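2-methyl-3-hydroxypyridine-5-carboxylic acid oxygenase (Mesorhizobium loti, PDB 3ALJ) probably uses its bound FAD and molecular oxygen to oxygenate and open the ring of 2-methyl-3-hydroxypyridine-5-carboxylic acid. Local coordinates at residues 303-314 / 325-336; 162-170 / 273-283. All blocks are in the same frame, centred on the assembly; numbering follows the deposited sequence.

Contact 1: 303-314 / 325-336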
# COMPACT_ATOMS: atom_id res chain seq x y z
N CYS A 303 4.80 4.78 -0.11
CA CYS A 303 5.32 5.72 0.91
C CYS A 303 5.58 4.99 2.23
O CYS A 303 6.63 5.24 2.86
CB CYS A 303 4.30 6.83 1.15
SG CYS A 303 4.25 8.00 -0.24
N ALA A 304 4.78 4.01 2.62
CA ALA A 304 5.04 3.29 3.85
C ALA A 304 6.40 2.57 3.75
O ALA A 304 7.18 2.62 4.72
CB ALA A 304 3.96 2.22 4.12
N MET A 305 6.67 1.95 2.62
CA MET A 305 7.90 1.19 2.44
C MET A 305 9.09 2.13 2.31
O MET A 305 10.15 1.84 2.91
CB MET A 305 7.73 0.30 1.21
CG MET A 305 6.75 -0.84 1.52
SD MET A 305 6.43 -1.87 0.01
CE MET A 305 8.03 -2.75 -0.10
N VAL A 306 8.99 3.18 1.50
CA VAL A 306 10.10 4.22 1.44
C VAL A 306 10.39 4.75 2.83
O VAL A 306 11.54 4.87 3.19
CB VAL A 306 9.74 5.34 0.47
CG1 VAL A 306 10.66 6.56 0.63
CG2 VAL A 306 9.91 4.80 -0.99
N ASN A 307 9.36 5.09 3.60
CA ASN A 307 9.61 5.66 4.96
C ASN A 307 10.19 4.67 5.90
O ASN A 307 11.14 5.04 6.62
CB ASN A 307 8.32 6.30 5.46
CG ASN A 307 7.84 7.46 4.63
OD1 ASN A 307 6.60 7.84 4.67
ND2 ASN A 307 8.68 8.02 3.92
N ALA A 308 9.79 3.41 5.82
CA ALA A 308 10.37 2.43 6.70
C ALA A 308 11.83 2.18 6.34
O ALA A 308 12.74 2.05 7.20
CB ALA A 308 9.57 1.15 6.64
N PHE A 309 12.13 2.11 5.02
CA PHE A 309 13.51 1.88 4.67
C PHE A 309 14.35 3.07 4.99
O PHE A 309 15.51 2.89 5.46
CB PHE A 309 13.56 1.59 3.10
CG PHE A 309 14.92 1.11 2.63
CD1 PHE A 309 15.24 -0.23 2.73
CD2 PHE A 309 15.84 2.07 2.17
CE1 PHE A 309 16.51 -0.66 2.33
CE2 PHE A 309 17.13 1.66 1.74
CZ PHE A 309 17.46 0.34 1.86
N SER A 310 13.82 4.26 4.78
CA SER A 310 14.53 5.52 5.07
C SER A 310 14.84 5.63 6.56
O SER A 310 15.91 6.17 6.93
CB SER A 310 13.72 6.73 4.66
OG SER A 310 13.59 6.70 3.21
N LEU A 311 13.96 5.16 7.42
CA LEU A 311 14.22 5.12 8.90
C LEU A 311 15.49 4.39 9.14
O LEU A 311 16.38 4.84 9.96
CB LEU A 311 12.96 4.46 9.62
CG LEU A 311 13.16 4.39 11.15
CD1 LEU A 311 13.26 5.74 11.81
CD2 LEU A 311 11.93 3.65 11.67
N SER A 312 15.62 3.22 8.56
CA SER A 312 16.84 2.40 8.71
C SER A 312 18.09 3.14 8.29
O SER A 312 19.14 3.00 8.95
CB SER A 312 16.72 0.99 8.05
OG SER A 312 16.96 0.99 6.64
N GLN A 313 17.98 3.90 7.21
CA GLN A 313 19.14 4.70 6.73
C GLN A 313 19.53 5.74 7.75
O GLN A 313 20.75 5.84 8.08
CB GLN A 313 18.79 5.39 5.43
CG GLN A 313 18.60 4.43 4.22
CD GLN A 313 18.17 5.24 3.03
OE1 GLN A 313 17.34 6.16 3.08
NE2 GLN A 313 18.74 4.86 1.88
N ASP A 314 18.59 6.46 8.34
CA ASP A 314 18.97 7.52 9.27
C ASP A 314 19.50 6.95 10.56
O ASP A 314 20.30 7.72 11.21
CB ASP A 314 17.77 8.44 9.49
CG ASP A 314 17.66 9.48 8.47
OD1 ASP A 314 18.45 10.45 8.61
OD2 ASP A 314 16.79 9.53 7.57
N LEU A 325 15.72 9.80 14.57
CA LEU A 325 14.27 9.88 14.23
C LEU A 325 13.79 11.23 13.80
O LEU A 325 12.99 11.37 12.86
CB LEU A 325 13.37 9.38 15.41
CG LEU A 325 13.22 7.82 15.41
CD1 LEU A 325 14.34 6.91 15.06
CD2 LEU A 325 12.49 7.32 16.74
N VAL A 326 14.25 12.31 14.49
CA VAL A 326 13.92 13.61 14.10
C VAL A 326 14.54 13.90 12.69
O VAL A 326 13.86 14.49 11.82
CB VAL A 326 14.44 14.57 15.21
CG1 VAL A 326 14.41 16.09 14.73
CG2 VAL A 326 13.53 14.49 16.41
N ALA A 327 15.79 13.46 12.46
CA ALA A 327 16.37 13.79 11.14
C ALA A 327 15.56 13.06 10.05
O ALA A 327 15.41 13.59 8.95
CB ALA A 327 17.81 13.34 11.12
N TRP A 328 15.15 11.84 10.39
CA TRP A 328 14.39 11.03 9.38
C TRP A 328 13.10 11.69 8.98
O TRP A 328 12.83 11.86 7.77
CB TRP A 328 14.07 9.72 10.03
CG TRP A 328 12.97 8.88 9.38
CD1 TRP A 328 13.04 8.19 8.16
CD2 TRP A 328 11.67 8.61 9.96
NE1 TRP A 328 11.81 7.54 7.94
CE2 TRP A 328 10.99 7.81 9.02
CE3 TRP A 328 11.01 9.00 11.16
CZ2 TRP A 328 9.75 7.26 9.30
CZ3 TRP A 328 9.73 8.51 11.39
CH2 TRP A 328 9.10 7.72 10.41
N GLU A 329 12.26 12.06 9.94
CA GLU A 329 11.04 12.77 9.57
C GLU A 329 11.29 14.04 8.75
O GLU A 329 10.64 14.33 7.74
CB GLU A 329 10.11 13.03 10.80
CG GLU A 329 8.82 13.71 10.45
CD GLU A 329 7.91 14.00 11.67
OE1 GLU A 329 8.18 13.53 12.76
OE2 GLU A 329 7.01 14.81 11.43
N THR A 330 12.25 14.82 9.26
CA THR A 330 12.56 16.07 8.54
C THR A 330 12.95 15.79 7.06
O THR A 330 12.56 16.55 6.17
CB THR A 330 13.77 16.76 9.28
OG1 THR A 330 13.25 17.18 10.54
CG2 THR A 330 14.21 18.06 8.49
N ARG A 331 13.75 14.74 6.83
CA ARG A 331 14.25 14.44 5.48
C ARG A 331 13.16 13.92 4.54
O ARG A 331 13.06 14.28 3.41
CB ARG A 331 15.35 13.35 5.63
CG ARG A 331 15.97 12.96 4.30
CD ARG A 331 17.17 12.15 4.53
NE ARG A 331 16.95 10.79 5.08
CZ ARG A 331 16.82 9.69 4.31
NH1 ARG A 331 16.76 9.83 2.98
NH2 ARG A 331 16.70 8.42 4.85
N ILE A 332 12.34 12.99 5.11
CA ILE A 332 11.50 12.20 4.20
C ILE A 332 10.04 12.62 4.21
O ILE A 332 9.27 12.35 3.25
CB ILE A 332 11.67 10.63 4.62
CG1 ILE A 332 11.56 9.86 3.40
CG2 ILE A 332 10.66 10.15 5.78
CD1 ILE A 332 12.93 10.00 2.50
N ARG A 333 9.54 13.25 5.29
CA ARG A 333 8.11 13.50 5.38
C ARG A 333 7.56 14.36 4.27
O ARG A 333 6.46 14.11 3.81
CB ARG A 333 7.66 13.91 6.78
CG ARG A 333 6.29 14.44 6.82
CD ARG A 333 5.87 14.91 8.20
NE ARG A 333 4.54 15.14 8.10
CZ ARG A 333 3.72 15.24 9.08
NH1 ARG A 333 4.20 15.19 10.33
NH2 ARG A 333 2.46 15.47 8.80
N PRO A 334 8.30 15.39 3.80
CA PRO A 334 7.67 16.23 2.79
C PRO A 334 7.21 15.51 1.51
O PRO A 334 6.16 15.86 0.93
CB PRO A 334 8.72 17.32 2.48
CG PRO A 334 9.47 17.44 3.82
CD PRO A 334 9.60 15.98 4.27
N ILE A 335 7.96 14.50 1.08
CA ILE A 335 7.53 13.73 -0.11
C ILE A 335 6.13 13.09 0.17
O ILE A 335 5.23 13.06 -0.67
CB ILE A 335 8.57 12.63 -0.42
CG1 ILE A 335 10.01 13.29 -0.49
CG2 ILE A 335 8.10 11.88 -1.65
CD1 ILE A 335 11.07 12.21 -0.70
N THR A 336 5.97 12.53 1.36
CA THR A 336 4.70 11.86 1.75
C THR A 336 3.60 12.87 1.95
O THR A 336 2.47 12.61 1.50
CB THR A 336 4.92 11.09 3.06
OG1 THR A 336 5.69 9.89 2.78
CG2 THR A 336 3.53 10.61 3.59
O HOH W 1 8.31 10.00 2.13
O HOH W 2 15.48 7.54 1.38

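Contact 2: 162-170 / 273-283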
# COMPACT_ATOMS: atom_id res chain seq x y z
N VAL A 162 0.28 1.99 19.18
CA VAL A 162 1.50 2.65 19.54
C VAL A 162 1.28 4.18 19.47
O VAL A 162 1.67 4.91 20.41
CB VAL A 162 2.66 2.15 18.62
CG1 VAL A 162 3.96 3.02 18.77
CG2 VAL A 162 2.92 0.61 18.82
N ARG A 163 0.67 4.69 18.38
CA ARG A 163 0.39 6.08 18.28
C ARG A 163 -0.62 6.55 19.33
O ARG A 163 -0.31 7.51 20.07
CB ARG A 163 -0.26 6.28 16.91
CG ARG A 163 -0.69 7.76 16.64
CD ARG A 163 -1.55 7.85 15.40
NE ARG A 163 -2.80 7.12 15.56
CZ ARG A 163 -3.45 6.46 14.63
NH1 ARG A 163 -3.02 6.33 13.39
NH2 ARG A 163 -4.61 5.92 14.97
N ASP A 164 -1.74 5.83 19.46
CA ASP A 164 -2.78 6.45 20.30
C ASP A 164 -2.50 6.26 21.78
O ASP A 164 -3.06 7.07 22.59
CB ASP A 164 -4.10 5.89 19.89
CG ASP A 164 -4.56 6.47 18.48
OD1 ASP A 164 -4.04 7.55 18.09
OD2 ASP A 164 -5.44 5.87 17.90
N SER A 165 -1.69 5.29 22.16
CA SER A 165 -1.32 5.23 23.65
C SER A 165 -0.47 6.34 24.06
O SER A 165 -0.58 6.81 25.23
CB SER A 165 -0.58 3.92 23.95
OG SER A 165 0.67 3.82 23.25
N ILE A 166 0.34 6.90 23.18
CA ILE A 166 1.18 8.04 23.47
C ILE A 166 0.41 9.33 23.27
O ILE A 166 0.58 10.29 24.10
CB ILE A 166 2.45 7.99 22.54
CG1 ILE A 166 3.28 6.82 22.94
CG2 ILE A 166 3.25 9.35 22.57
CD1 ILE A 166 4.44 6.47 21.98
N GLY A 167 -0.40 9.43 22.21
CA GLY A 167 -1.15 10.63 21.99
C GLY A 167 -0.49 11.49 20.98
O GLY A 167 0.52 12.17 21.30
N PHE A 168 -0.96 11.41 19.72
CA PHE A 168 -0.46 12.34 18.71
C PHE A 168 -1.57 13.10 18.12
O PHE A 168 -2.69 12.55 17.80
CB PHE A 168 0.15 11.48 17.53
CG PHE A 168 1.48 10.97 17.79
CD1 PHE A 168 1.60 9.84 18.64
CD2 PHE A 168 2.63 11.54 17.19
CE1 PHE A 168 2.93 9.26 18.88
CE2 PHE A 168 3.92 11.00 17.41
CZ PHE A 168 4.10 9.86 18.29
N LYS A 169 -1.42 14.42 18.05
CA LYS A 169 -2.44 15.28 17.48
C LYS A 169 -2.57 14.82 15.99
O LYS A 169 -1.59 14.68 15.26
CB LYS A 169 -1.91 16.77 17.57
CG LYS A 169 -2.85 17.79 17.01
CD LYS A 169 -2.16 19.21 17.31
CE LYS A 169 -2.85 20.41 16.60
NZ LYS A 169 -2.62 20.39 15.09
N GLN A 170 -3.81 14.75 15.58
CA GLN A 170 -4.09 14.06 14.26
C GLN A 170 -5.45 14.47 13.74
O GLN A 170 -6.38 14.84 14.50
CB GLN A 170 -4.09 12.56 14.51
CG GLN A 170 -5.23 12.10 15.47
CD GLN A 170 -5.16 10.64 15.88
OE1 GLN A 170 -5.93 9.84 15.39
NE2 GLN A 170 -4.18 10.31 16.63
N THR A 273 -5.07 9.35 7.53
CA THR A 273 -4.47 9.87 8.83
C THR A 273 -3.42 10.88 8.49
O THR A 273 -2.62 10.72 7.55
CB THR A 273 -3.83 8.75 9.77
OG1 THR A 273 -2.84 8.01 8.99
CG2 THR A 273 -4.86 7.71 10.13
N LYS A 274 -3.41 11.94 9.30
CA LYS A 274 -2.32 12.93 9.14
C LYS A 274 -1.96 13.42 10.57
O LYS A 274 -2.93 13.68 11.33
CB LYS A 274 -2.68 14.16 8.26
CG LYS A 274 -1.39 15.03 7.97
CD LYS A 274 -1.80 16.04 6.91
CE LYS A 274 -0.57 16.88 6.65
NZ LYS A 274 -0.99 17.85 5.48
N LEU A 275 -0.65 13.45 10.87
CA LEU A 275 -0.21 13.71 12.27
C LEU A 275 0.68 14.96 12.37
O LEU A 275 1.37 15.27 11.45
CB LEU A 275 0.64 12.56 12.79
CG LEU A 275 0.04 11.15 12.87
CD1 LEU A 275 0.97 10.13 13.61
CD2 LEU A 275 -1.35 10.92 13.04
N ASP A 276 0.68 15.55 13.57
CA ASP A 276 1.57 16.70 13.94
C ASP A 276 3.05 16.28 13.67
O ASP A 276 3.91 17.03 13.17
CB ASP A 276 1.29 17.15 15.40
CG ASP A 276 2.14 18.34 15.82
OD1 ASP A 276 2.96 18.17 16.77
OD2 ASP A 276 1.94 19.41 15.21
N SER A 277 3.35 15.06 14.13
CA SER A 277 4.69 14.51 14.03
C SER A 277 4.66 13.03 13.97
O SER A 277 3.59 12.46 14.27
CB SER A 277 5.59 15.03 15.20
OG SER A 277 5.15 14.36 16.37
N TRP A 278 5.78 12.43 13.62
CA TRP A 278 5.85 10.92 13.47
C TRP A 278 6.70 10.26 14.49
O TRP A 278 6.88 9.06 14.49
CB TRP A 278 6.42 10.57 12.07
CG TRP A 278 5.54 10.97 10.93
CD1 TRP A 278 4.26 11.51 10.95
CD2 TRP A 278 5.88 10.84 9.56
NE1 TRP A 278 3.79 11.72 9.63
CE2 TRP A 278 4.79 11.30 8.79
CE3 TRP A 278 6.99 10.34 8.91
CZ2 TRP A 278 4.80 11.23 7.38
CZ3 TRP A 278 7.03 10.31 7.52
CH2 TRP A 278 5.94 10.74 6.79
N THR A 279 7.22 11.05 15.47
CA THR A 279 8.25 10.50 16.40
C THR A 279 7.98 11.01 17.81
O THR A 279 7.38 12.09 18.00
CB THR A 279 9.67 10.98 16.03
OG1 THR A 279 9.75 12.41 16.19
CG2 THR A 279 9.98 10.59 14.56
N ARG A 280 8.41 10.19 18.74
CA ARG A 280 8.42 10.68 20.15
C ARG A 280 9.48 9.86 20.86
O ARG A 280 9.34 8.69 21.05
CB ARG A 280 7.02 10.58 20.77
CG ARG A 280 6.92 11.43 22.05
CD ARG A 280 6.54 12.82 21.63
NE ARG A 280 5.34 12.85 20.79
CZ ARG A 280 4.10 12.89 21.24
NH1 ARG A 280 3.11 12.99 20.34
NH2 ARG A 280 3.81 12.86 22.53
N GLY A 281 10.57 10.53 21.25
CA GLY A 281 11.63 9.77 21.86
C GLY A 281 12.16 8.66 20.94
O GLY A 281 12.70 8.97 19.83
N LYS A 282 12.15 7.43 21.43
CA LYS A 282 12.65 6.29 20.68
C LYS A 282 11.52 5.61 19.84
O LYS A 282 11.81 4.56 19.32
CB LYS A 282 13.28 5.26 21.58
CG LYS A 282 14.56 5.82 22.36
CD LYS A 282 14.95 4.76 23.46
CE LYS A 282 15.77 5.30 24.68
NZ LYS A 282 16.93 5.86 24.06
N VAL A 283 10.37 6.26 19.75
CA VAL A 283 9.22 5.68 18.97
C VAL A 283 9.12 6.41 17.63
O VAL A 283 9.06 7.62 17.54
CB VAL A 283 7.93 5.92 19.75
CG1 VAL A 283 6.72 5.47 18.88
CG2 VAL A 283 7.96 5.06 21.09
O HOH W 3 1.29 13.15 23.88

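Contact 1: 303-314 / 325-336
Arg331 lays the edge of its guanidinium against the end of helix 303-314 and takes hold of Asp314 side-on, with NE 2.8 Å and NH2 2.9 Å from the same oxygen, OD2. Both contacts lie in the guanidinium plane, although NH2 meets that oxygen from above the carboxylate. NH2 also gives a bond to Gln313 OE1, and a weak one to the carbonyl of Ser310. A water links the same groups, donating to Ser310 OG and Gln313 OE1 and accepting from Arg331 NH1. Cut back to an alanine, this position would probably leave the Asp314 carboxylate without this counter-charge, and Gln313 OE1 without its N-H from across the contact.

Trp328 is a knob among Asn307, Ser310, Leu311 and Asp314. With its CG anti to the backbone N (chi1 163°), its NE1 reaches Asn307 O at 2.9 Å, on the face of that carbonyl opposite Leu311 N, while Leu311 CB sits over the five-membered ring in a CH-pi contact. The Asn307 amide finds a partner at both ends: OD1 accepts from Thr336 OG1 (2.9 Å) on an in-plane lone pair, and ND2 donates to a second water that bridges to Ile332 O and Thr336 OG1.

The axes of the two segments come within 9.0 Å, with 133° between their N-to-C directions. Ala304, Ala308 and Ser312 face helix 21-32, Val306 reaches helix 57-65, and Tyr368 of strand 368-369 packs on Val306, Arg331 and Ile332.

Contact 2: 162-170 / 273-283
Phe168 presents one ring face to Arg280, whose NH1 stands 3.4 Å above the ring plane, over its centre, in a cation-pi contact with the two planes 50° apart. Bends at chi2 (87°) and chi3 (53°) fold the arginine back over the ring. From there NH1 also donates to Gly167 O at 2.9 Å, and a water joins that carbonyl to NH2. Ile166 CG2 lies over a face of the same guanidinium, near NH2. Ile166 CD1 and Val283 CG2 meet tip to tip at 3.9 Å.

The end of helix 161-166 and the chain leading into strand 170-185 thus meet the turn from Arg280 to Val283 and the end of strand 267-275. There Gln170 and Leu275 form an antiparallel non-hydrogen-bonded pair, and Asp276 N bonds to Lys169 O (3.0 Å). Leu275 CD1 rests on Arg163 CD, while the guanidinium beyond binds Asp164 as well as the carbonyls of Val158 and Ala289.

Ser277 O, 3.2 Å from Phe168 CD2, is buried with no polar partner. The Arg280 charge is probably offset by the ring face, the Gly167 carbonyl and water; no carboxylate of the two segments pairs with it. Gly167 O, just past the helix, takes bonds from both Arg280 and the water.

In the fold
Contact 1 is a buried helix-helix interface, whereas contact 2 is only partly buried and joins a helix end and the loop after it to two strand ends and their turns. Each has an arginine bridging its segments, and both arginines use oxygen acceptors and water; the difference is that Arg331 pairs with a carboxylate, while Arg280 lies against an aromatic face. The two touch directly: from the side of helix 325-336 turned away from contact 1, Glu329 OE1 probably accepts from Trp278 N and Arg333 NH2 probably donates to Leu275 O. Segment 273-283 therefore lies between helix 325-336 and segment 162-170, with the centres of the two contacts about 15 Å apart.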